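Local coordinates for protein peptide chain release factor subunit 1 (Methanosarcina mazei, PDB 3IR9) that probably directs termination of translation at the stop codons UAA, UAG and UGA, pairing with a GTP-binding subunit, and is represented by its C-terminal domain, at residues 29-34 with 139-145; 35-40 with 153-159; 58-63 with 128-134; 74-80 with 115-121. All blocks are in the same frame, centred on the assembly; numbering follows the deposited sequence.

Interaction 1 (29-34 with 139-145)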
loop_
_atom_site.group_PDB
_atom_site.type_symbol
_atom_site.label_atom_id
_atom_site.label_comp_id
_atom_site.label_asym_id
_atom_site.label_seq_id
_atom_site.Cartn_x
_atom_site.Cartn_y
_atom_site.Cartn_z
ATOM N N GLN A 29 2.351 7.685 16.703
ATOM C CA GLN A 29 1.467 8.576 15.951
ATOM C C GLN A 29 0.206 8.940 16.736
ATOM O O GLN A 29 -0.267 10.073 16.665
ATOM C CB GLN A 29 1.073 7.952 14.608
ATOM C CG GLN A 29 2.233 7.650 13.670
ATOM C CD GLN A 29 1.757 7.170 12.307
ATOM O OE1 GLN A 29 0.603 7.385 11.933
ATOM N NE2 GLN A 29 2.643 6.518 11.560
ATOM N N LYS A 30 -0.345 7.973 17.468
ATOM C CA LYS A 30 -1.508 8.219 18.311
ATOM C C LYS A 30 -1.166 9.193 19.425
ATOM O O LYS A 30 -1.685 10.306 19.464
ATOM C CB LYS A 30 -2.025 6.916 18.921
ATOM C CG LYS A 30 -2.858 6.069 17.975
ATOM C CD LYS A 30 -3.491 4.898 18.719
ATOM C CE LYS A 30 -4.428 4.098 17.823
ATOM N NZ LYS A 30 -5.232 3.121 18.613
ATOM N N ASN A 31 -0.295 8.762 20.334
ATOM C CA ASN A 31 0.126 9.588 21.464
ATOM C C ASN A 31 0.500 11.005 21.055
ATOM O O ASN A 31 0.300 11.949 21.817
ATOM C CB ASN A 31 1.303 8.944 22.199
ATOM C CG ASN A 31 0.917 7.661 22.901
ATOM O OD1 ASN A 31 1.769 6.952 23.441
ATOM N ND2 ASN A 31 -0.375 7.352 22.897
ATOM N N ALA A 32 1.039 11.150 19.849
ATOM C CA ALA A 32 1.455 12.457 19.352
ATOM C C ALA A 32 0.263 13.365 19.028
ATOM O O ALA A 32 0.248 14.536 19.418
ATOM C CB ALA A 32 2.362 12.303 18.146
ATOM N N VAL A 33 -0.726 12.833 18.310
ATOM C CA VAL A 33 -1.936 13.591 18.034
ATOM C C VAL A 33 -2.594 13.945 19.362
ATOM O O VAL A 33 -3.017 15.080 19.584
ATOM C CB VAL A 33 -2.932 12.807 17.148
ATOM C CG1 VAL A 33 -4.138 13.674 16.832
ATOM C CG2 VAL A 33 -2.264 12.341 15.858
ATOM N N ARG A 34 -2.654 12.960 20.249
ATOM C CA ARG A 34 -3.265 13.127 21.562
ATOM C C ARG A 34 -2.546 14.204 22.381
ATOM O O ARG A 34 -3.187 15.041 23.022
ATOM C CB ARG A 34 -3.302 11.778 22.300
ATOM C CG ARG A 34 -4.206 10.739 21.617
ATOM C CD ARG A 34 -3.541 9.373 21.473
ATOM N NE ARG A 34 -4.035 8.370 22.412
ATOM C CZ ARG A 34 -5.050 7.551 22.161
ATOM N NH1 ARG A 34 -5.696 7.627 21.003
ATOM N NH2 ARG A 34 -5.428 6.661 23.068
ATOM N N VAL A 139 1.152 11.144 10.336
ATOM C CA VAL A 139 -0.089 10.592 10.855
ATOM C C VAL A 139 -0.964 9.998 9.755
ATOM O O VAL A 139 -1.604 10.727 8.998
ATOM C CB VAL A 139 -0.893 11.645 11.642
ATOM C CG1 VAL A 139 -2.207 11.064 12.081
ATOM C CG2 VAL A 139 -0.110 12.128 12.849
ATOM N N SER A 140 -0.990 8.670 9.678
ATOM C CA SER A 140 -1.827 7.985 8.707
ATOM C C SER A 140 -3.269 8.395 8.925
ATOM O O SER A 140 -3.672 8.729 10.038
ATOM C CB SER A 140 -1.705 6.469 8.844
ATOM O OG SER A 140 -2.572 5.994 9.857
ATOM N N THR A 141 -4.038 8.369 7.848
ATOM C CA THR A 141 -5.437 8.746 7.887
ATOM C C THR A 141 -6.295 7.543 8.254
ATOM O O THR A 141 -7.221 7.180 7.527
ATOM C CB THR A 141 -5.879 9.245 6.516
ATOM O OG1 THR A 141 -7.276 9.558 6.543
ATOM C CG2 THR A 141 -5.613 8.167 5.457
ATOM N N ASP A 142 -5.984 6.916 9.383
ATOM C CA ASP A 142 -6.703 5.713 9.784
ATOM C C ASP A 142 -7.464 5.908 11.097
ATOM O O ASP A 142 -8.688 6.056 11.091
ATOM C CB ASP A 142 -5.750 4.519 9.869
ATOM C CG ASP A 142 -5.014 4.260 8.559
ATOM O OD1 ASP A 142 -5.307 4.945 7.555
ATOM O OD2 ASP A 142 -4.138 3.369 8.530
ATOM N N PHE A 143 -6.745 5.909 12.218
ATOM C CA PHE A 143 -7.380 6.135 13.516
ATOM C C PHE A 143 -8.010 7.521 13.561
ATOM O O PHE A 143 -7.551 8.440 12.883
ATOM C CB PHE A 143 -6.387 5.946 14.667
ATOM C CG PHE A 143 -5.189 6.845 14.595
ATOM C CD1 PHE A 143 -4.238 6.682 13.599
ATOM C CD2 PHE A 143 -5.000 7.843 15.536
ATOM C CE1 PHE A 143 -3.131 7.507 13.533
ATOM C CE2 PHE A 143 -3.894 8.668 15.478
ATOM C CZ PHE A 143 -2.959 8.500 14.477
ATOM N N ASP A 144 -9.072 7.670 14.346
ATOM C CA ASP A 144 -9.858 8.895 14.292
ATOM C C ASP A 144 -8.939 10.094 14.455
ATOM O O ASP A 144 -8.992 11.041 13.676
ATOM C CB ASP A 144 -10.953 8.899 15.365
ATOM C CG ASP A 144 -12.132 9.787 14.993
ATOM O OD1 ASP A 144 -12.431 9.905 13.785
ATOM O OD2 ASP A 144 -12.763 10.363 15.906
ATOM N N GLU A 145 -8.086 10.034 15.468
ATOM C CA GLU A 145 -7.145 11.102 15.751
ATOM C C GLU A 145 -6.458 11.538 14.465
ATOM O O GLU A 145 -6.496 12.711 14.094
ATOM C CB GLU A 145 -6.112 10.629 16.776
ATOM C CG GLU A 145 -6.705 10.042 18.062
ATOM C CD GLU A 145 -7.294 8.645 17.883
ATOM O OE1 GLU A 145 -8.427 8.517 17.372
ATOM O OE2 GLU A 145 -6.626 7.668 18.273
#
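E145 meets V33 and R34 with successive atoms of its side chain. Its CB lies 3.6 Å from V33 CG1, an aliphatic contact in which the two side chains cross at about a right angle. CG and CD then run up to R34 NH1, and the bend at chi2 (74°) carries the carboxylate over to the arginine. At the tip OE2 forms a salt bridge with R34 NH1 at 2.9 Å, reaching the guanidinium at its edge and near its plane. The two planes are 48° apart, so the ions do not meet as a flat, two-pronged pair. The same E145 OE2 also lies 4.1 Å from K30 CG. E145 stands in the first turn of helix 144-151, with F143 at the N-cap position, and the contact packs the start of this helix, and the turn leading into it, against the long helix 10-41. The F143 ring takes K30 CG over one face, 4.0 Å from its centroid, while V33 CG2 comes to its edge. The same V33 methyl packs on V139 CG2 at 3.7 Å. One turn earlier in helix 10-41, Q29 OE1 accepts the backbone N-H of S140 at 3.0 Å, almost straight at 165°, with the donor tilted out of the carbonyl plane. L26 of helix 10-41 also touches S140 and F143.

Interaction 2 (35-40 with 153-159)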
loop_
_atom_site.group_PDB
_atom_site.type_symbol
_atom_site.label_atom_id
_atom_site.label_comp_id
_atom_site.label_asym_id
_atom_site.label_seq_id
_atom_site.Cartn_x
_atom_site.Cartn_y
_atom_site.Cartn_z
ATOM N N ASP A 35 -1.217 14.191 22.341
ATOM C CA ASP A 35 -0.428 15.199 23.044
ATOM C C ASP A 35 -0.651 16.594 22.442
ATOM O O ASP A 35 -0.606 17.599 23.152
ATOM C CB ASP A 35 1.060 14.811 23.075
ATOM C CG ASP A 35 1.345 13.624 24.006
ATOM O OD1 ASP A 35 0.402 13.112 24.649
ATOM O OD2 ASP A 35 2.518 13.201 24.094
ATOM N N PHE A 36 -0.910 16.650 21.138
ATOM C CA PHE A 36 -1.305 17.902 20.509
ATOM C C PHE A 36 -2.639 18.362 21.066
ATOM O O PHE A 36 -2.811 19.528 21.422
ATOM C CB PHE A 36 -1.432 17.748 19.002
ATOM C CG PHE A 36 -2.243 18.836 18.357
ATOM C CD1 PHE A 36 -1.761 20.131 18.292
ATOM C CD2 PHE A 36 -3.479 18.564 17.809
ATOM C CE1 PHE A 36 -2.500 21.132 17.696
ATOM C CE2 PHE A 36 -4.219 19.563 17.209
ATOM C CZ PHE A 36 -3.728 20.848 17.157
ATOM N N PHE A 37 -3.584 17.428 21.121
ATOM C CA PHE A 37 -4.906 17.692 21.673
ATOM C C PHE A 37 -4.807 18.150 23.135
ATOM O O PHE A 37 -5.389 19.164 23.518
ATOM C CB PHE A 37 -5.795 16.443 21.568
ATOM C CG PHE A 37 -6.300 16.145 20.167
ATOM C CD1 PHE A 37 -6.731 17.163 19.327
ATOM C CD2 PHE A 37 -6.385 14.835 19.713
ATOM C CE1 PHE A 37 -7.207 16.881 18.050
ATOM C CE2 PHE A 37 -6.864 14.547 18.440
ATOM C CZ PHE A 37 -7.274 15.573 17.607
ATOM N N LYS A 38 -4.057 17.408 23.944
ATOM C CA LYS A 38 -3.925 17.709 25.369
ATOM C C LYS A 38 -3.286 19.072 25.625
ATOM O O LYS A 38 -3.528 19.692 26.658
ATOM C CB LYS A 38 -3.123 16.611 26.072
ATOM C CG LYS A 38 -3.859 15.275 26.159
ATOM C CD LYS A 38 -2.904 14.091 26.350
ATOM C CE LYS A 38 -2.343 14.018 27.762
ATOM N NZ LYS A 38 -1.397 12.881 27.904
ATOM N N GLU A 39 -2.466 19.531 24.686
ATOM C CA GLU A 39 -1.839 20.841 24.793
ATOM C C GLU A 39 -2.814 21.918 24.351
ATOM O O GLU A 39 -2.790 23.046 24.850
ATOM C CB GLU A 39 -0.590 20.899 23.920
ATOM C CG GLU A 39 0.566 20.090 24.454
ATOM C CD GLU A 39 1.092 20.641 25.760
ATOM O OE1 GLU A 39 0.544 21.659 26.248
ATOM O OE2 GLU A 39 2.055 20.054 26.297
ATOM N N LEU A 40 -3.666 21.554 23.402
ATOM C CA LEU A 40 -4.656 22.467 22.850
ATOM C C LEU A 40 -5.735 22.768 23.877
ATOM O O LEU A 40 -6.052 23.930 24.134
ATOM C CB LEU A 40 -5.279 21.855 21.595
ATOM C CG LEU A 40 -6.517 22.514 20.992
ATOM C CD1 LEU A 40 -6.303 24.009 20.743
ATOM C CD2 LEU A 40 -6.894 21.793 19.707
ATOM N N PHE A 153 -7.759 20.131 11.232
ATOM C CA PHE A 153 -6.549 20.956 11.327
ATOM C C PHE A 153 -5.734 21.102 10.043
ATOM O O PHE A 153 -4.541 21.388 10.103
ATOM C CB PHE A 153 -5.626 20.428 12.426
ATOM C CG PHE A 153 -6.271 20.344 13.774
ATOM C CD1 PHE A 153 -6.414 19.124 14.409
ATOM C CD2 PHE A 153 -6.735 21.483 14.407
ATOM C CE1 PHE A 153 -7.003 19.043 15.647
ATOM C CE2 PHE A 153 -7.327 21.410 15.648
ATOM C CZ PHE A 153 -7.461 20.186 16.270
ATOM N N GLY A 154 -6.363 20.912 8.891
ATOM C CA GLY A 154 -5.661 21.062 7.630
ATOM C C GLY A 154 -4.611 19.989 7.411
ATOM O O GLY A 154 -3.893 20.009 6.416
ATOM N N GLY A 155 -4.522 19.043 8.337
ATOM C CA GLY A 155 -3.579 17.947 8.202
ATOM C C GLY A 155 -2.174 18.399 8.515
ATOM O O GLY A 155 -1.201 17.799 8.065
ATOM N N ILE A 156 -2.085 19.475 9.291
ATOM C CA ILE A 156 -0.821 20.076 9.695
ATOM C C ILE A 156 -1.000 20.718 11.065
ATOM O O ILE A 156 -1.656 21.747 11.193
ATOM C CB ILE A 156 -0.388 21.190 8.722
ATOM C CG1 ILE A 156 -0.235 20.654 7.298
ATOM C CG2 ILE A 156 0.898 21.852 9.203
ATOM C CD1 ILE A 156 0.286 21.690 6.318
ATOM N N ALA A 157 -0.429 20.113 12.095
ATOM C CA ALA A 157 -0.544 20.665 13.434
ATOM C C ALA A 157 0.840 20.823 14.036
ATOM O O ALA A 157 1.842 20.535 13.387
ATOM C CB ALA A 157 -1.404 19.773 14.301
ATOM N N ALA A 158 0.897 21.283 15.278
ATOM C CA ALA A 158 2.171 21.419 15.966
ATOM C C ALA A 158 2.000 21.750 17.442
ATOM O O ALA A 158 1.137 22.541 17.823
ATOM C CB ALA A 158 3.051 22.467 15.278
ATOM N N ILE A 159 2.821 21.113 18.267
ATOM C CA ILE A 159 2.990 21.522 19.648
ATOM C C ILE A 159 4.204 22.440 19.684
ATOM O O ILE A 159 5.245 22.135 19.098
ATOM C CB ILE A 159 3.219 20.315 20.565
ATOM C CG1 ILE A 159 2.026 19.359 20.484
ATOM C CG2 ILE A 159 3.462 20.773 21.992
ATOM C CD1 ILE A 159 2.319 17.979 21.038
#
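F36 drives its edge into the face of F153. Their planes stand 89° apart with centroids separated by 4.8 Å, a T-shaped pair in which F36 CE2 sits 3.2 Å above the F153 plane, offset toward the rim. This is the tight part of the contact. A157 CB lies over the centre of the F36 ring, 3.8 Å from its centroid, so one face of F36 is covered by a methyl in CH-pi geometry. With CG anti to the backbone N (chi1 161°), F36 reaches off the helix to both partners. F37 completes the aromatic cluster: its CE1 approaches F153 CE1 at 3.2 Å, rim to rim, neither ring lying over the other. I159 fills the space beside the helix backbone, its CD1 3.5 Å from F36 N. Toward the margin contacts thin out: E39 and L40, both partly exposed, give one carbon each, E39 CG 3.9 Å from I159 CG2 and L40 CD2 3.8 Å from F153 CZ, whereas the buried F36 meets F153, A157 and I159. D35 leads its carboxylate away from the strand, and its OD2 is hydrogen-bonded with the hydroxyl of Y4 of the second subunit. Helix 35-40 crosses strand 156-159 at 66°, lying against the mixed sheet. V47 and Y49 of strand 47-49 touch F36, and strand 156-160 lies between this strand and strand 63-69, to which A157 and I159 hydrogen-bond.

Interaction 3 (58-63 with 128-134)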
loop_
_atom_site.group_PDB
_atom_site.type_symbol
_atom_site.label_atom_id
_atom_site.label_comp_id
_atom_site.label_asym_id
_atom_site.label_seq_id
_atom_site.Cartn_x
_atom_site.Cartn_y
_atom_site.Cartn_z
ATOM N N LEU A 58 7.528 27.632 12.337
ATOM C CA LEU A 58 8.723 26.927 11.879
ATOM C C LEU A 58 9.811 27.902 11.462
ATOM O O LEU A 58 11.005 27.630 11.624
ATOM C CB LEU A 58 8.379 26.011 10.708
ATOM C CG LEU A 58 7.651 24.724 11.085
ATOM C CD1 LEU A 58 6.961 24.121 9.874
ATOM C CD2 LEU A 58 8.617 23.733 11.709
ATOM N N GLU A 59 9.385 29.041 10.920
ATOM C CA GLU A 59 10.309 30.061 10.432
ATOM C C GLU A 59 10.889 30.890 11.573
ATOM O O GLU A 59 11.639 31.834 11.352
ATOM C CB GLU A 59 9.633 30.955 9.384
ATOM C CG GLU A 59 9.224 30.192 8.118
ATOM C CD GLU A 59 8.507 31.056 7.094
ATOM O OE1 GLU A 59 7.951 32.106 7.483
ATOM O OE2 GLU A 59 8.490 30.676 5.898
ATOM N N ILE A 60 10.546 30.518 12.798
ATOM C CA ILE A 60 11.136 31.151 13.959
ATOM C C ILE A 60 11.558 30.091 14.963
ATOM O O ILE A 60 11.769 30.379 16.142
ATOM C CB ILE A 60 10.184 32.179 14.598
ATOM C CG1 ILE A 60 8.878 31.528 15.036
ATOM C CG2 ILE A 60 9.874 33.277 13.614
ATOM C CD1 ILE A 60 7.980 32.472 15.795
ATOM N N ASN A 61 11.669 28.856 14.482
ATOM C CA ASN A 61 12.260 27.783 15.272
ATOM C C ASN A 61 11.494 27.496 16.552
ATOM O O ASN A 61 12.063 26.987 17.516
ATOM C CB ASN A 61 13.703 28.149 15.622
ATOM C CG ASN A 61 14.442 28.765 14.455
ATOM O OD1 ASN A 61 14.574 28.152 13.396
ATOM N ND2 ASN A 61 14.928 29.984 14.640
ATOM N N SER A 62 10.205 27.829 16.559
ATOM C CA SER A 62 9.374 27.686 17.757
ATOM C C SER A 62 8.669 26.332 17.870
ATOM O O SER A 62 8.011 26.050 18.875
ATOM C CB SER A 62 8.335 28.812 17.836
ATOM O OG SER A 62 7.348 28.686 16.826
ATOM N N VAL A 63 8.806 25.496 16.848
ATOM C CA VAL A 63 8.085 24.225 16.815
ATOM C C VAL A 63 8.864 23.086 17.468
ATOM O O VAL A 63 9.936 22.693 17.004
ATOM C CB VAL A 63 7.647 23.850 15.377
ATOM C CG1 VAL A 63 7.334 22.361 15.272
ATOM C CG2 VAL A 63 6.447 24.696 14.966
ATOM N N LEU A 128 12.129 22.762 7.194
ATOM C CA LEU A 128 12.125 23.745 8.270
ATOM C C LEU A 128 12.178 23.072 9.634
ATOM O O LEU A 128 12.917 23.509 10.512
ATOM C CB LEU A 128 10.888 24.634 8.181
ATOM C CG LEU A 128 10.672 25.332 6.847
ATOM C CD1 LEU A 128 9.492 26.269 6.950
ATOM C CD2 LEU A 128 11.928 26.080 6.458
ATOM N N ALA A 129 11.385 22.018 9.816
ATOM C CA ALA A 129 11.427 21.257 11.057
ATOM C C ALA A 129 12.868 20.885 11.360
ATOM O O ALA A 129 13.398 21.226 12.415
ATOM C CB ALA A 129 10.566 20.008 10.960
ATOM N N ASP A 130 13.501 20.195 10.417
ATOM C CA ASP A 130 14.873 19.738 10.589
ATOM C C ASP A 130 15.777 20.907 10.979
ATOM O O ASP A 130 16.596 20.806 11.895
ATOM C CB ASP A 130 15.372 19.084 9.299
ATOM C CG ASP A 130 16.318 17.929 9.558
ATOM O OD1 ASP A 130 15.848 16.867 10.025
ATOM O OD2 ASP A 130 17.528 18.084 9.284
ATOM N N LYS A 131 15.612 22.017 10.270
ATOM C CA LYS A 131 16.342 23.248 10.556
ATOM C C LYS A 131 16.336 23.608 12.048
ATOM O O LYS A 131 17.399 23.765 12.653
ATOM C CB LYS A 131 15.791 24.391 9.686
ATOM C CG LYS A 131 15.521 25.713 10.396
ATOM C CD LYS A 131 14.566 26.567 9.560
ATOM C CE LYS A 131 13.778 27.560 10.411
ATOM N NZ LYS A 131 14.553 28.790 10.727
ATOM N N SER A 132 15.145 23.706 12.639
ATOM C CA SER A 132 15.007 24.158 14.027
ATOM C C SER A 132 15.026 23.019 15.048
ATOM O O SER A 132 14.659 23.215 16.203
ATOM C CB SER A 132 13.744 25.023 14.207
ATOM O OG SER A 132 12.543 24.266 14.139
ATOM N N ASN A 133 15.462 21.838 14.619
ATOM C CA ASN A 133 15.500 20.665 15.492
ATOM C C ASN A 133 14.128 20.185 15.942
ATOM O O ASN A 133 14.017 19.357 16.850
ATOM C CB ASN A 133 16.377 20.919 16.715
ATOM C CG ASN A 133 17.663 20.141 16.672
ATOM O OD1 ASN A 133 18.153 19.679 17.702
ATOM N ND2 ASN A 133 18.217 19.977 15.475
ATOM N N ALA A 134 13.086 20.715 15.312
ATOM C CA ALA A 134 11.737 20.242 15.564
ATOM C C ALA A 134 11.681 18.742 15.286
ATOM O O ALA A 134 12.373 18.239 14.393
ATOM C CB ALA A 134 10.727 20.994 14.695
#
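The Schellman motif that ends helix 51-58 has N61 as its C-prime residue, and here it leans on S132 and K131 at the end of helix 121-131. The motif is defined by N61 N bonding to L58 O and S62 N to N57 O, with N61 at positive phi (61°). Each of the two helices runs into a strand of the mixed sheet, 63-69 and 135-139, which lie side by side and parallel, so the contact joins two neighbouring helix-to-strand connections. N61 turns its amide so that OD1 accepts K131 NZ at 2.7 Å, the donor tilted 25° from the carbonyl plane. The lysine is otherwise nearly extended, and its bend at chi4 (81°) swings NZ onto the amide while CE lies against L58 O. S132 CB fits under the turn, 3.3 Å from N61 CA. A leucine here would probably leave the K131 ammonium without its oxygen partner and make the positive phi of the C-prime position harder to hold. Nearer the helices' bodies the packing is apolar: L58 CB meets L128 CB at 3.8 Å, and L58 CD2 lies against the backbone of A129. The two chain turns share R161 as a further partner, which hydrogen-bonds to S132 O and, weakly, to N61 O. Where the strands start, A134 CB touches V63 CG1 at 3.7 Å.

Interaction 4 (74-80 with 115-121)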
loop_
_atom_site.group_PDB
_atom_site.type_symbol
_atom_site.label_atom_id
_atom_site.label_comp_id
_atom_site.label_asym_id
_atom_site.label_seq_id
_atom_site.Cartn_x
_atom_site.Cartn_y
_atom_site.Cartn_z
ATOM N N ALA A 74 -0.754 18.569 -1.581
ATOM C CA ALA A 74 -0.592 19.989 -1.908
ATOM C C ALA A 74 0.869 20.420 -2.051
ATOM O O ALA A 74 1.721 20.024 -1.257
ATOM C CB ALA A 74 -1.291 20.849 -0.860
ATOM N N GLU A 75 1.151 21.245 -3.059
ATOM C CA GLU A 75 2.507 21.741 -3.278
ATOM C C GLU A 75 2.618 23.234 -2.989
ATOM O O GLU A 75 1.638 23.974 -3.073
ATOM C CB GLU A 75 2.958 21.497 -4.720
ATOM C CG GLU A 75 2.327 20.310 -5.406
ATOM C CD GLU A 75 2.734 20.228 -6.863
ATOM O OE1 GLU A 75 1.944 20.652 -7.734
ATOM O OE2 GLU A 75 3.860 19.761 -7.134
ATOM N N ARG A 76 3.829 23.672 -2.673
ATOM C CA ARG A 76 4.105 25.087 -2.486
ATOM C C ARG A 76 4.808 25.650 -3.718
ATOM O O ARG A 76 5.895 25.210 -4.092
ATOM C CB ARG A 76 4.960 25.305 -1.236
ATOM C CG ARG A 76 5.256 26.761 -0.911
ATOM C CD ARG A 76 3.973 27.548 -0.696
ATOM N NE ARG A 76 4.232 28.800 -0.000
ATOM C CZ ARG A 76 3.292 29.601 0.483
ATOM N NH1 ARG A 76 2.008 29.293 0.349
ATOM N NH2 ARG A 76 3.645 30.711 1.107
ATOM N N VAL A 77 4.182 26.631 -4.349
ATOM C CA VAL A 77 4.712 27.192 -5.581
ATOM C C VAL A 77 5.363 28.554 -5.351
ATOM O O VAL A 77 4.721 29.500 -4.896
ATOM C CB VAL A 77 3.604 27.334 -6.643
ATOM C CG1 VAL A 77 4.210 27.689 -7.988
ATOM C CG2 VAL A 77 2.782 26.052 -6.732
ATOM N N THR A 78 6.647 28.654 -5.666
ATOM C CA THR A 78 7.309 29.948 -5.649
ATOM C C THR A 78 7.359 30.507 -7.064
ATOM O O THR A 78 7.587 29.777 -8.031
ATOM C CB THR A 78 8.738 29.871 -5.073
ATOM O OG1 THR A 78 8.693 29.410 -3.717
ATOM C CG2 THR A 78 9.405 31.235 -5.121
ATOM N N THR A 79 7.128 31.808 -7.180
ATOM C CA THR A 79 7.252 32.490 -8.456
ATOM C C THR A 79 8.066 33.778 -8.262
ATOM O O THR A 79 8.042 34.382 -7.189
ATOM C CB THR A 79 5.859 32.784 -9.078
ATOM O OG1 THR A 79 5.241 33.883 -8.399
ATOM C CG2 THR A 79 4.950 31.562 -8.969
ATOM N N LYS A 80 8.801 34.185 -9.290
ATOM C CA LYS A 80 9.616 35.390 -9.202
ATOM C C LYS A 80 9.663 36.157 -10.528
ATOM O O LYS A 80 9.696 35.565 -11.607
ATOM C CB LYS A 80 11.033 35.047 -8.737
ATOM C CG LYS A 80 11.089 34.255 -7.441
ATOM C CD LYS A 80 12.525 33.944 -7.079
ATOM C CE LYS A 80 12.601 32.861 -6.026
ATOM N NZ LYS A 80 13.990 32.345 -5.885
ATOM N N VAL A 115 7.815 30.472 -12.700
ATOM C CA VAL A 115 7.868 29.640 -11.503
ATOM C C VAL A 115 9.290 29.131 -11.308
ATOM O O VAL A 115 9.879 28.551 -12.223
ATOM C CB VAL A 115 6.891 28.460 -11.576
ATOM C CG1 VAL A 115 6.842 27.740 -10.250
ATOM C CG2 VAL A 115 5.512 28.951 -11.939
ATOM N N THR A 116 9.841 29.362 -10.118
ATOM C CA THR A 116 11.241 29.039 -9.855
ATOM C C THR A 116 11.436 27.721 -9.094
ATOM O O THR A 116 12.512 27.122 -9.140
ATOM C CB THR A 116 11.978 30.196 -9.146
ATOM O OG1 THR A 116 11.255 30.588 -7.975
ATOM C CG2 THR A 116 12.116 31.393 -10.085
ATOM N N ASP A 117 10.393 27.270 -8.404
ATOM C CA ASP A 117 10.430 25.973 -7.734
ATOM C C ASP A 117 9.038 25.536 -7.312
ATOM O O ASP A 117 8.205 26.356 -6.923
ATOM C CB ASP A 117 11.359 25.997 -6.511
ATOM C CG ASP A 117 11.206 24.759 -5.633
ATOM O OD1 ASP A 117 11.496 23.643 -6.116
ATOM O OD2 ASP A 117 10.794 24.904 -4.460
ATOM N N VAL A 118 8.791 24.237 -7.420
ATOM C CA VAL A 118 7.618 23.626 -6.824
ATOM C C VAL A 118 8.098 22.547 -5.860
ATOM O O VAL A 118 9.000 21.764 -6.178
ATOM C CB VAL A 118 6.675 23.031 -7.876
ATOM C CG1 VAL A 118 5.386 22.574 -7.219
ATOM C CG2 VAL A 118 6.386 24.062 -8.965
ATOM N N THR A 119 7.510 22.540 -4.670
ATOM C CA THR A 119 7.880 21.610 -3.614
ATOM C C THR A 119 6.598 21.182 -2.911
ATOM O O THR A 119 5.769 22.021 -2.563
ATOM C CB THR A 119 8.840 22.270 -2.585
ATOM O OG1 THR A 119 9.996 22.794 -3.255
ATOM C CG2 THR A 119 9.283 21.270 -1.542
ATOM N N ASP A 120 6.414 19.880 -2.727
ATOM C CA ASP A 120 5.267 19.401 -1.968
ATOM C C ASP A 120 5.318 20.090 -0.611
ATOM O O ASP A 120 6.401 20.408 -0.125
ATOM C CB ASP A 120 5.340 17.883 -1.799
ATOM C CG ASP A 120 4.077 17.293 -1.181
ATOM O OD1 ASP A 120 3.128 18.044 -0.869
ATOM O OD2 ASP A 120 4.035 16.060 -1.006
ATOM N N ILE A 121 4.165 20.335 -0.001
ATOM C CA ILE A 121 4.148 20.980 1.313
ATOM C C ILE A 121 4.882 20.162 2.387
ATOM O O ILE A 121 5.687 20.706 3.144
ATOM C CB ILE A 121 2.715 21.350 1.765
ATOM C CG1 ILE A 121 2.281 22.644 1.086
ATOM C CG2 ILE A 121 2.648 21.546 3.272
ATOM C CD1 ILE A 121 3.185 23.807 1.397
HETATM O O HOH W 1 8.102 26.936 -3.709
#
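T78 N meets the peptide carbonyl of D117 nearly end-on to its oxygen, 3.0 Å from D117 O (168°). Other flat groups are met differently: T116 N sits 38° out of the plane of the T78 carbonyl, above it, and I121 N bonds to A74 O within the carbonyl plane at 2.8 Å. The carboxylate of E75 has V118 CG1 3.2 Å from OE2, a methyl contact rather than a polar one. R76 with T119 and T78 with D117 are antiparallel hydrogen-bonded pairs, and V77 with V118 is a non-hydrogen-bonded one. A beta bulge between T78 and T79 then shifts the register by one, so T79 pairs with V115. One face of this ladder carries V77, V118, T79 and V115, with V77 CG1 and V115 CG1 pressed together at 3.5 Å. The opposite face carries R76, T78, D117 and T119, and there T119 OG1 donates to the syn lone pair of D117 OD2 at 2.6 Å. At the far end I121, the first residue of helix 121-131, lies beside strand 75-81, its CD1 3.5 Å from R76 CB and its CG1 4.4 Å from A74 CB. A glycine in place of I121 would remove these carbons and is likely to open a gap beside R76 CB. Strand 75-81 is the middle of the three-stranded sheet, flanked by strand 87-92, and it ends at the zinc site of C81, C84, C106 and C109, whereas strand 113-120 passes at D120, an N-cap residue, into helix 121-131.

Overall arrangement
All four contacts lie in the C-terminal domain, eRF1 domain 3. Interactions 1 and 2, with centres 10 Å apart, occupy successive parts of helix 10-41, whose partners are helix 144-151 and strand 156-160, consecutive in the chain. Interaction 3 is nested within the loops they close, and interaction 4 within that of interaction 3. Interaction 2 touches interaction 3 through A158 CB and V63 CG2, 4.1 Å apart, and interaction 4 through I156 CD1 and I121 CG2. Interactions 1 and 4 are 28 Å apart between centres, on opposite sides of the chain's centre. In chain order the zinc-bearing sheet falls between strand 63-69 and helix 121-131 of the mixed-sheet body, consistent with an insertion.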